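Local coordinates for protein anthranilate-CoA ligase (Stigmatella aurantiaca, PDB 4WV3) that belongs to the ANL superfamily of AMP-binding enzymes, pairing a large N-terminal AMP-binding region with a smaller C-terminal domain, at residues Ala45-Asn50 with Asp150-Gln155; Ile102-Arg107 with Arg125-Met130; Ala162-Glu167 with His187-Tyr192; Phe258-Phe263 with Leu284-Leu289. All blocks are in the same frame, centred on the assembly; numbering follows the deposited sequence.

All four contacts lie within the large AMP-binding region, and none touches another. Interaction 2 is nested along the chain inside the loop closed by interaction 1, their centres about 24 Å apart; both involve elements next to strands of the five-stranded parallel sheet. Interaction 3 comes next in sequence, with its nearest atoms about 9 Å from interaction 1, at the open end of the hairpin formed by strands 169-175 and 183-188. Interaction 4 belongs to the larger mixed sheet and lies across the chain's centre from interaction 2, about 41 Å between centres. From the side chain of Ile-262 in interaction 4 to the bound 5'-O-[(S)-[(2-aminobenzoyl)oxy](hydroxy)phosphoryl]adenosine is about 13 Å.

Interaction 1 of 4, residues Ala45-Asn50 with Asp150-Gln155; sequences ANQVGN and DWIRPQ
Helix 38-54 packs on helix 148-152 and the turn that follows it, just beyond strand 146-147 at the edge of the five-stranded parallel sheet. Gln-47 carries the contact, its CG anti to the carbonyl carbon and its chain extended beyond (chi2 -178°), crossing Ile-152 at about a right angle. Gln-47 CB rests 3.9 Å from Ile-152 CB, and Gln-47 CG passes 3.3 Å from Gln-155 O. Next, Gln-47 CD faces Ile-152 O at 3.3 Å, and Gln-47 OE1 comes 3.9 Å from Ile-152 CD1. At the tip, Gln-47 NE2 donates to Gln-155 O at 2.9 Å, with an N-H...O angle of 148°. The acceptor lies near the amide plane of Gln-47, and NE2 sits nearly along the C=O axis of Gln-155. Ile-152 O is close to NE2, but the angle is too poor for a bond.

One turn further along the helix, the Asn-50 amide turns to the chain just after Gln-155, its ND2 bonding to Thr-158 O and Pro-156 O. On the buried flank, Val-48 and Ile-152 lie side by side, with CG2 to CG2 at 4.0 Å. Gln-155 bends at chi2 (-65°), which brings its OE1 to 3.3 Å from Asn-50 CB.

Interaction 2 of 4, residues Ile102-Arg107 with Arg125-Met130; sequences ILRDCR and RGNLPM
Two arginines, one in the last turn of helix 96-105 and one just past it, reach toward the loop 125-130, each met over a face of its guanidinium. Arg-104 starts with CG anti to the backbone N and bends at chi3 (-47°), which places the planar group by the backbone of Asn-127. Asn-127 O stands over one face, 2.8 Å from Arg-104 NH1, and this placement gives too poor an angle for a hydrogen bond. The guanidinium is turned 55° from the Asn-127 side-chain amide; the CB of Asn-127 approaches Arg-104 NH2. That same NH2 forms a salt bridge with Glu-100, one turn back along the helix.

Arg-107 is the C-prime residue of a Schellman motif that ends the helix. Its positive phi (53°) accompanies a weak bond from its N to Arg-104 O and a backbone bond, from the residue after it, to Leu-103 O. Helix 96-105 thereby gives way to strand 110-114, while the loop 125-130 leads into strand 133-137, the next strand of the parallel sheet.

Beyond this turn, Met-130 crosses the Arg-107 side chain obliquely. Its CG lies 3.4 Å above the guanidinium plane, displaced toward the rim, and Met-130 SD is 3.1 Å from Arg-107 NH2. Bends at chi2 and chi3 bring Met-130 CE back to 3.4 Å from Arg-107 NH1, so the thioether curls along the charged group.

On the inner side, the buried Leu-103 and Leu-128 also cross obliquely, touching branch to branch at 3.6 Å between their CD1 atoms. The other branch of Leu-128 reaches helix 96-105 at 4.0 Å, CD2 to Arg-104 N.

Interaction 3 of 4, residues Ala162-Glu167 with His187-Tyr192; sequences AQSHRE and HAHKDY
Arg-166 O, the meeting point of the two backbones, accepts from Lys-190 N at 3.0 Å, in the carbonyl plane, with an N-H...O angle of 146°. The methyl of Ala-188 faces two carbonyls, its CB 3.4 Å from both Arg-166 O and Glu-167 O. Ser-164 lies over a face of the His-189 imidazole, OG standing 3.4 Å above the plane and offset toward the rim.

A second shell fixes these groups. Ser-164 OG bonds to Tyr-10 O and His-189 ND1 to Ala-12 N, so the N-terminal residues hold both partners of the face contact. His-165 ND1 accepts from Glu-167 N at 3.0 Å in the ring plane. Asp-191 braces the turn from Ala-188 to Asp-191: its OD2 is met from above the carboxylate plane by His-187 ND1 (2.9 Å) and Ala-188 N (2.8 Å), while OD1 forms a salt bridge with Lys-190 NZ. Three donors around one carboxylate would probably keep it ionised.

The arrangement joins the residues flanking the open end of the hairpin of strands 169-175 and 183-188, whose connecting loop, rich in Ser, Thr and Gly, probably corresponds to the A3 signature motif of ANL enzymes.

Interaction 4 of 4, residues Phe258-Phe263 with Leu284-Leu289; sequences FKPTIF and LSSLRL
Thr-261 O is gripped by two backbone donors in succession. Arg-288 N lies 2.8 Å from Thr-261 O, its bond nearly straight at 174°, in the carbonyl plane and on a lone pair. Leu-289 N comes in almost along the C=O axis, 3.3 Å from Thr-261 O. A longer CA-H...O contact from Leu-287 joins them. Two residues on, Phe-263 N donates to Leu-289 O at 3.2 Å, flanking the parallel bridge between Ile-262 and Leu-289.

Side chains follow the same register. Ile-262 lies alongside both Leu-289 and Arg-288, all pointing the same way: its CD1 is 3.8 Å from Leu-289 CB and covers one face of the Arg-288 guanidinium. With that face against the isoleucine, Arg-288 NH2 turns to Asp-210 in a salt bridge and to Gly-205 O. Thr-261 OG1 likewise looks outside, bonding to Arg-211 N and Asp-210 OD1. Leu-287 uses both branches, CD2 against Phe-263 CB at 3.9 Å and CD1 beside Pro-260 CG at 4.1 Å. Before the strand, Ser-286 OG sits 2.7 Å from Pro-260 O and may donate to it, though that proton could instead serve a different acceptor.

Strands 262-265 and 289-292 thus begin side by side and parallel, with helix 267-274 in the connection between them. This is a beta-alpha-beta crossover in the mixed sheet of the AMP-binding fold, and strand 211-214 lies on the far side of 262-265.

Interaction 1 of 4, residues Ala45-Asn50 with Asp150-Gln155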
# COMPACT_ATOMS: atom_id res chain seq x y z
N ALA A 45 18.47 -16.47 -2.34
CA ALA A 45 18.65 -15.34 -1.43
C ALA A 45 20.03 -15.39 -0.78
O ALA A 45 20.68 -14.35 -0.60
CB ALA A 45 17.56 -15.34 -0.37
N ASN A 46 20.48 -16.59 -0.43
CA ASN A 46 21.80 -16.77 0.15
C ASN A 46 22.90 -16.46 -0.86
O ASN A 46 23.98 -15.99 -0.49
CB ASN A 46 21.97 -18.19 0.69
CG ASN A 46 21.09 -18.46 1.89
OD1 ASN A 46 20.67 -17.53 2.58
ND2 ASN A 46 20.81 -19.73 2.16
N GLN A 47 22.61 -16.70 -2.13
CA GLN A 47 23.53 -16.35 -3.21
C GLN A 47 23.59 -14.84 -3.37
O GLN A 47 24.66 -14.27 -3.59
CB GLN A 47 23.11 -17.01 -4.52
CG GLN A 47 23.33 -18.51 -4.55
CD GLN A 47 22.95 -19.13 -5.89
OE1 GLN A 47 21.91 -18.82 -6.45
NE2 GLN A 47 23.82 -19.99 -6.40
N VAL A 48 22.44 -14.19 -3.26
CA VAL A 48 22.36 -12.74 -3.33
C VAL A 48 23.13 -12.11 -2.17
O VAL A 48 23.91 -11.18 -2.38
CB VAL A 48 20.89 -12.25 -3.30
CG1 VAL A 48 20.83 -10.75 -3.07
CG2 VAL A 48 20.18 -12.64 -4.58
N GLY A 49 22.91 -12.63 -0.97
CA GLY A 49 23.61 -12.15 0.21
C GLY A 49 25.12 -12.28 0.08
O GLY A 49 25.86 -11.36 0.41
N ASN A 50 25.57 -13.43 -0.41
CA ASN A 50 26.99 -13.66 -0.65
C ASN A 50 27.54 -12.77 -1.76
O ASN A 50 28.66 -12.26 -1.67
CB ASN A 50 27.25 -15.13 -0.99
CG ASN A 50 27.22 -16.03 0.23
OD1 ASN A 50 27.71 -15.66 1.29
ND2 ASN A 50 26.65 -17.22 0.08
N ASP A 150 24.23 -14.18 -13.75
CA ASP A 150 25.68 -14.35 -13.77
C ASP A 150 26.30 -13.88 -12.46
O ASP A 150 27.38 -14.33 -12.08
CB ASP A 150 26.29 -13.58 -14.94
CG ASP A 150 25.72 -14.00 -16.29
OD1 ASP A 150 25.36 -15.19 -16.43
OD2 ASP A 150 25.63 -13.14 -17.19
N TRP A 151 25.60 -12.98 -11.79
CA TRP A 151 26.08 -12.37 -10.55
C TRP A 151 25.94 -13.31 -9.36
O TRP A 151 26.78 -13.31 -8.45
CB TRP A 151 25.32 -11.07 -10.31
CG TRP A 151 25.68 -10.34 -9.06
CD1 TRP A 151 26.93 -9.95 -8.66
CD2 TRP A 151 24.78 -9.88 -8.05
NE1 TRP A 151 26.85 -9.29 -7.46
CE2 TRP A 151 25.54 -9.23 -7.06
CE3 TRP A 151 23.39 -9.97 -7.88
CZ2 TRP A 151 24.97 -8.67 -5.92
CZ3 TRP A 151 22.82 -9.41 -6.75
CH2 TRP A 151 23.61 -8.77 -5.79
N ILE A 152 24.89 -14.13 -9.36
CA ILE A 152 24.62 -15.03 -8.25
C ILE A 152 25.10 -16.45 -8.52
O ILE A 152 25.10 -17.29 -7.62
CB ILE A 152 23.12 -15.08 -7.92
CG1 ILE A 152 22.34 -15.72 -9.07
CG2 ILE A 152 22.59 -13.69 -7.61
CD1 ILE A 152 20.87 -15.91 -8.78
N ARG A 153 25.50 -16.72 -9.76
CA ARG A 153 25.89 -18.06 -10.17
C ARG A 153 27.07 -18.68 -9.39
O ARG A 153 26.95 -19.80 -8.89
CB ARG A 153 26.14 -18.13 -11.68
CG ARG A 153 26.64 -19.48 -12.17
CD ARG A 153 26.60 -19.58 -13.68
NE ARG A 153 25.24 -19.50 -14.20
CZ ARG A 153 24.76 -18.46 -14.88
NH1 ARG A 153 25.53 -17.42 -15.13
NH2 ARG A 153 23.50 -18.47 -15.31
N PRO A 154 28.21 -17.97 -9.29
CA PRO A 154 29.32 -18.62 -8.59
C PRO A 154 29.16 -18.64 -7.07
O PRO A 154 29.88 -19.36 -6.39
CB PRO A 154 30.52 -17.75 -8.98
CG PRO A 154 29.94 -16.40 -9.18
CD PRO A 154 28.58 -16.63 -9.79
N GLN A 155 28.21 -17.86 -6.56
CA GLN A 155 28.01 -17.76 -5.11
C GLN A 155 27.37 -19.02 -4.53
O GLN A 155 26.44 -19.58 -5.12
CB GLN A 155 27.16 -16.54 -4.77
CG GLN A 155 27.77 -15.22 -5.21
CD GLN A 155 29.05 -14.89 -4.48
OE1 GLN A 155 29.36 -15.47 -3.44
NE2 GLN A 155 29.82 -13.94 -5.02

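Interaction 2 of 4, residues Ile102-Arg107 with Arg125-Met130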
# COMPACT_ATOMS: atom_id res chain seq x y z
N ILE A 102 16.18 9.60 -4.19
CA ILE A 102 16.13 8.41 -3.34
C ILE A 102 17.50 7.75 -3.17
O ILE A 102 17.94 7.51 -2.05
CB ILE A 102 15.14 7.37 -3.90
CG1 ILE A 102 13.71 7.90 -3.81
CG2 ILE A 102 15.26 6.05 -3.15
CD1 ILE A 102 12.67 6.98 -4.40
N LEU A 103 18.17 7.48 -4.28
CA LEU A 103 19.46 6.79 -4.25
C LEU A 103 20.55 7.59 -3.55
O LEU A 103 21.45 7.02 -2.93
CB LEU A 103 19.90 6.41 -5.67
CG LEU A 103 18.99 5.42 -6.38
CD1 LEU A 103 19.54 5.06 -7.75
CD2 LEU A 103 18.79 4.17 -5.53
N ARG A 104 20.47 8.92 -3.65
CA ARG A 104 21.43 9.79 -2.99
C ARG A 104 21.12 9.89 -1.50
O ARG A 104 22.03 9.97 -0.67
CB ARG A 104 21.42 11.18 -3.62
CG ARG A 104 22.50 12.11 -3.09
CD ARG A 104 22.19 13.56 -3.41
NE ARG A 104 21.77 13.74 -4.80
CZ ARG A 104 22.61 13.90 -5.81
NH1 ARG A 104 23.92 13.89 -5.60
NH2 ARG A 104 22.14 14.06 -7.04
N ASP A 105 19.84 9.89 -1.17
CA ASP A 105 19.39 10.07 0.21
C ASP A 105 19.72 8.86 1.08
O ASP A 105 19.91 9.00 2.29
CB ASP A 105 17.89 10.38 0.25
CG ASP A 105 17.40 10.74 1.63
OD1 ASP A 105 17.78 11.83 2.13
OD2 ASP A 105 16.63 9.95 2.22
N CYS A 106 19.78 7.68 0.48
CA CYS A 106 20.09 6.47 1.22
C CYS A 106 21.52 5.99 0.99
O CYS A 106 21.93 4.96 1.53
CB CYS A 106 19.09 5.35 0.89
SG CYS A 106 19.17 4.72 -0.80
N ARG A 107 22.27 6.76 0.20
CA ARG A 107 23.68 6.47 -0.09
C ARG A 107 23.90 5.06 -0.62
O ARG A 107 24.87 4.39 -0.24
CB ARG A 107 24.55 6.70 1.15
CG ARG A 107 24.41 8.08 1.78
CD ARG A 107 25.45 8.29 2.87
NE ARG A 107 26.71 8.82 2.35
CZ ARG A 107 27.75 8.06 2.01
NH1 ARG A 107 27.70 6.75 2.15
NH2 ARG A 107 28.85 8.63 1.54
N ARG A 125 23.23 8.72 -13.46
CA ARG A 125 24.38 7.98 -12.95
C ARG A 125 25.47 8.89 -12.39
O ARG A 125 26.02 8.63 -11.32
CB ARG A 125 24.96 7.09 -14.05
CG ARG A 125 25.16 5.64 -13.66
CD ARG A 125 26.08 5.51 -12.46
NE ARG A 125 26.56 4.15 -12.27
CZ ARG A 125 27.38 3.78 -11.30
NH1 ARG A 125 27.82 4.67 -10.43
NH2 ARG A 125 27.77 2.51 -11.20
N GLY A 126 25.78 9.95 -13.13
CA GLY A 126 26.83 10.88 -12.74
C GLY A 126 26.55 11.60 -11.43
O GLY A 126 27.47 11.97 -10.71
N ASN A 127 25.27 11.79 -11.12
CA ASN A 127 24.87 12.50 -9.91
C ASN A 127 24.79 11.58 -8.69
O ASN A 127 24.25 11.97 -7.65
CB ASN A 127 23.54 13.21 -10.12
CG ASN A 127 23.53 14.07 -11.37
OD1 ASN A 127 24.21 13.76 -12.35
ND2 ASN A 127 22.75 15.15 -11.34
N LEU A 128 25.31 10.37 -8.82
CA LEU A 128 25.30 9.41 -7.73
C LEU A 128 26.72 8.92 -7.44
O LEU A 128 27.13 7.87 -7.92
CB LEU A 128 24.40 8.22 -8.07
CG LEU A 128 22.94 8.59 -8.37
CD1 LEU A 128 22.15 7.37 -8.80
CD2 LEU A 128 22.30 9.24 -7.15
N PRO A 129 27.46 9.69 -6.63
CA PRO A 129 28.88 9.43 -6.34
C PRO A 129 29.09 8.16 -5.52
O PRO A 129 30.17 7.57 -5.58
CB PRO A 129 29.30 10.65 -5.53
CG PRO A 129 28.04 11.14 -4.90
CD PRO A 129 26.97 10.88 -5.92
N MET A 130 28.08 7.74 -4.77
CA MET A 130 28.20 6.55 -3.93
C MET A 130 27.83 5.27 -4.66
O MET A 130 28.28 4.18 -4.29
CB MET A 130 27.35 6.70 -2.66
CG MET A 130 27.86 7.76 -1.69
SD MET A 130 29.58 7.49 -1.21
CE MET A 130 29.50 5.82 -0.57

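Interaction 3 of 4, residues Ala162-Glu167 with His187-Tyr192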
# COMPACT_ATOMS: atom_id res chain seq x y z
N ALA A 162 23.01 -12.32 9.70
CA ALA A 162 23.74 -11.33 10.48
C ALA A 162 23.19 -11.22 11.90
O ALA A 162 21.99 -11.39 12.13
CB ALA A 162 23.69 -9.97 9.79
N GLN A 163 24.08 -10.94 12.85
CA GLN A 163 23.68 -10.81 14.25
C GLN A 163 22.97 -9.48 14.48
O GLN A 163 23.47 -8.62 15.21
CB GLN A 163 24.91 -10.92 15.16
CG GLN A 163 25.75 -12.16 14.92
CD GLN A 163 27.03 -12.16 15.74
OE1 GLN A 163 27.14 -11.46 16.74
NE2 GLN A 163 28.01 -12.94 15.30
N SER A 164 21.81 -9.33 13.86
CA SER A 164 21.06 -8.08 13.94
C SER A 164 20.17 -8.02 15.17
O SER A 164 19.50 -9.00 15.51
CB SER A 164 20.22 -7.89 12.67
OG SER A 164 19.27 -8.93 12.53
N HIS A 165 20.17 -6.87 15.83
CA HIS A 165 19.23 -6.61 16.91
C HIS A 165 17.85 -6.57 16.29
O HIS A 165 17.70 -6.19 15.13
CB HIS A 165 19.56 -5.27 17.57
CG HIS A 165 18.93 -5.08 18.92
ND1 HIS A 165 17.60 -4.78 19.08
CD2 HIS A 165 19.46 -5.14 20.16
CE1 HIS A 165 17.33 -4.67 20.37
NE2 HIS A 165 18.44 -4.88 21.05
N ARG A 166 16.83 -6.95 17.05
CA ARG A 166 15.47 -6.95 16.52
C ARG A 166 14.98 -5.53 16.24
O ARG A 166 14.00 -5.33 15.52
CB ARG A 166 14.50 -7.69 17.45
CG ARG A 166 14.25 -7.00 18.78
CD ARG A 166 13.08 -7.65 19.50
NE ARG A 166 12.77 -7.01 20.77
CZ ARG A 166 12.93 -7.59 21.96
NH1 ARG A 166 13.38 -8.83 22.04
NH2 ARG A 166 12.63 -6.92 23.07
N GLU A 167 15.68 -4.55 16.79
CA GLU A 167 15.33 -3.15 16.59
C GLU A 167 16.17 -2.49 15.50
O GLU A 167 15.96 -1.32 15.17
CB GLU A 167 15.46 -2.37 17.90
CG GLU A 167 14.61 -2.93 19.02
CD GLU A 167 14.76 -2.15 20.31
OE1 GLU A 167 15.34 -1.04 20.28
OE2 GLU A 167 14.30 -2.65 21.36
N HIS A 187 12.02 0.59 8.87
CA HIS A 187 11.40 -0.37 9.77
C HIS A 187 12.41 -1.39 10.27
O HIS A 187 13.34 -1.77 9.55
CB HIS A 187 10.21 -1.07 9.11
CG HIS A 187 8.93 -0.30 9.18
ND1 HIS A 187 8.21 -0.18 10.35
CD2 HIS A 187 8.24 0.38 8.24
CE1 HIS A 187 7.13 0.55 10.12
NE2 HIS A 187 7.13 0.90 8.85
N ALA A 188 12.22 -1.84 11.50
CA ALA A 188 13.13 -2.80 12.12
C ALA A 188 12.73 -4.23 11.80
O ALA A 188 11.63 -4.48 11.30
CB ALA A 188 13.19 -2.59 13.62
N HIS A 189 13.62 -5.17 12.08
CA HIS A 189 13.36 -6.59 11.86
C HIS A 189 12.11 -7.05 12.60
O HIS A 189 11.34 -7.86 12.09
CB HIS A 189 14.56 -7.44 12.31
CG HIS A 189 15.79 -7.24 11.48
ND1 HIS A 189 16.12 -8.07 10.43
CD2 HIS A 189 16.77 -6.31 11.55
CE1 HIS A 189 17.25 -7.66 9.88
NE2 HIS A 189 17.67 -6.59 10.54
N LYS A 190 11.91 -6.52 13.81
CA LYS A 190 10.80 -6.93 14.66
C LYS A 190 9.43 -6.63 14.06
O LYS A 190 8.46 -7.32 14.33
CB LYS A 190 10.91 -6.26 16.04
CG LYS A 190 10.82 -4.74 16.01
CD LYS A 190 10.71 -4.17 17.41
CE LYS A 190 10.72 -2.65 17.39
NZ LYS A 190 9.62 -2.08 16.56
N ASP A 191 9.37 -5.59 13.22
CA ASP A 191 8.10 -5.13 12.67
C ASP A 191 7.44 -6.16 11.75
O ASP A 191 6.22 -6.19 11.61
CB ASP A 191 8.29 -3.81 11.93
CG ASP A 191 8.81 -2.71 12.83
OD1 ASP A 191 8.51 -2.75 14.05
OD2 ASP A 191 9.51 -1.80 12.34
N TYR A 192 8.26 -7.00 11.13
CA TYR A 192 7.76 -7.97 10.15
C TYR A 192 6.97 -9.14 10.75
O TYR A 192 5.84 -9.40 10.33
CB TYR A 192 8.89 -8.44 9.22
CG TYR A 192 9.30 -7.39 8.22
CD1 TYR A 192 8.92 -7.49 6.89
CD2 TYR A 192 10.06 -6.30 8.61
CE1 TYR A 192 9.29 -6.53 5.97
CE2 TYR A 192 10.44 -5.33 7.69
CZ TYR A 192 10.04 -5.45 6.37
OH TYR A 192 10.41 -4.50 5.46

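Interaction 4 of 4, residues Phe258-Phe263 with Leu284-Leu289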
# COMPACT_ATOMS: atom_id res chain seq x y z
N PHE A 258 -3.66 -18.93 -11.41
CA PHE A 258 -2.88 -19.34 -10.24
C PHE A 258 -3.74 -19.70 -9.04
O PHE A 258 -3.25 -20.27 -8.06
CB PHE A 258 -1.85 -18.28 -9.88
CG PHE A 258 -0.82 -18.05 -10.94
CD1 PHE A 258 0.28 -18.89 -11.04
CD2 PHE A 258 -0.94 -17.01 -11.84
CE1 PHE A 258 1.24 -18.69 -12.02
CE2 PHE A 258 0.01 -16.80 -12.82
CZ PHE A 258 1.10 -17.64 -12.91
N LYS A 259 -5.03 -19.37 -9.11
CA LYS A 259 -6.00 -19.74 -8.09
C LYS A 259 -5.61 -19.36 -6.66
O LYS A 259 -5.44 -20.24 -5.81
CB LYS A 259 -6.29 -21.25 -8.16
CG LYS A 259 -6.94 -21.70 -9.45
CD LYS A 259 -6.90 -23.21 -9.60
CE LYS A 259 -7.75 -23.68 -10.77
NZ LYS A 259 -7.41 -22.95 -12.02
N PRO A 260 -5.47 -18.06 -6.38
CA PRO A 260 -5.18 -17.65 -5.00
C PRO A 260 -6.44 -17.67 -4.15
O PRO A 260 -7.54 -17.65 -4.70
CB PRO A 260 -4.68 -16.21 -5.17
CG PRO A 260 -5.41 -15.72 -6.36
CD PRO A 260 -5.55 -16.90 -7.29
N THR A 261 -6.29 -17.71 -2.83
CA THR A 261 -7.44 -17.73 -1.94
C THR A 261 -7.69 -16.36 -1.31
O THR A 261 -8.78 -16.07 -0.83
CB THR A 261 -7.27 -18.78 -0.82
OG1 THR A 261 -6.07 -18.50 -0.09
CG2 THR A 261 -7.18 -20.17 -1.42
N ILE A 262 -6.66 -15.52 -1.33
CA ILE A 262 -6.75 -14.17 -0.78
C ILE A 262 -6.36 -13.15 -1.84
O ILE A 262 -5.34 -13.30 -2.52
CB ILE A 262 -5.82 -14.00 0.44
CG1 ILE A 262 -6.02 -15.15 1.44
CG2 ILE A 262 -6.06 -12.66 1.12
CD1 ILE A 262 -7.40 -15.21 2.05
N PHE A 263 -7.16 -12.10 -1.99
CA PHE A 263 -6.91 -11.08 -2.99
C PHE A 263 -6.86 -9.68 -2.39
O PHE A 263 -7.80 -9.25 -1.73
CB PHE A 263 -7.96 -11.14 -4.10
CG PHE A 263 -7.76 -10.13 -5.19
CD1 PHE A 263 -6.58 -10.10 -5.91
CD2 PHE A 263 -8.75 -9.22 -5.50
CE1 PHE A 263 -6.39 -9.17 -6.92
CE2 PHE A 263 -8.57 -8.29 -6.51
CZ PHE A 263 -7.39 -8.26 -7.22
N LEU A 284 -13.33 -16.84 -10.31
CA LEU A 284 -12.79 -16.30 -9.07
C LEU A 284 -13.18 -17.16 -7.87
O LEU A 284 -13.26 -16.68 -6.74
CB LEU A 284 -13.29 -14.87 -8.85
CG LEU A 284 -12.52 -13.70 -9.49
CD1 LEU A 284 -12.45 -13.82 -11.00
CD2 LEU A 284 -13.16 -12.38 -9.09
N SER A 285 -13.43 -18.44 -8.12
CA SER A 285 -13.95 -19.34 -7.10
C SER A 285 -12.93 -19.72 -6.02
O SER A 285 -13.30 -20.09 -4.91
CB SER A 285 -14.53 -20.61 -7.74
OG SER A 285 -13.53 -21.32 -8.45
N SER A 286 -11.65 -19.62 -6.35
CA SER A 286 -10.59 -19.96 -5.41
C SER A 286 -10.53 -18.96 -4.25
O SER A 286 -10.08 -19.28 -3.15
CB SER A 286 -9.24 -20.05 -6.11
OG SER A 286 -8.91 -18.82 -6.74
N LEU A 287 -11.00 -17.74 -4.52
CA LEU A 287 -11.04 -16.69 -3.51
C LEU A 287 -11.97 -17.05 -2.35
O LEU A 287 -13.11 -17.45 -2.57
CB LEU A 287 -11.50 -15.37 -4.15
CG LEU A 287 -10.44 -14.29 -4.40
CD1 LEU A 287 -9.14 -14.90 -4.90
CD2 LEU A 287 -10.97 -13.28 -5.41
N ARG A 288 -11.47 -16.91 -1.13
CA ARG A 288 -12.30 -17.09 0.05
C ARG A 288 -12.44 -15.76 0.78
O ARG A 288 -13.40 -15.54 1.52
CB ARG A 288 -11.73 -18.16 0.98
CG ARG A 288 -10.47 -17.75 1.74
CD ARG A 288 -9.99 -18.88 2.65
NE ARG A 288 -8.84 -18.50 3.45
CZ ARG A 288 -8.91 -18.03 4.69
NH1 ARG A 288 -10.09 -17.88 5.28
NH2 ARG A 288 -7.81 -17.70 5.35
N LEU A 289 -11.47 -14.88 0.57
CA LEU A 289 -11.47 -13.55 1.17
C LEU A 289 -10.78 -12.53 0.28
O LEU A 289 -9.85 -12.87 -0.46
CB LEU A 289 -10.79 -13.58 2.54
CG LEU A 289 -11.63 -14.01 3.75
CD1 LEU A 289 -10.79 -13.97 5.01
CD2 LEU A 289 -12.85 -13.11 3.89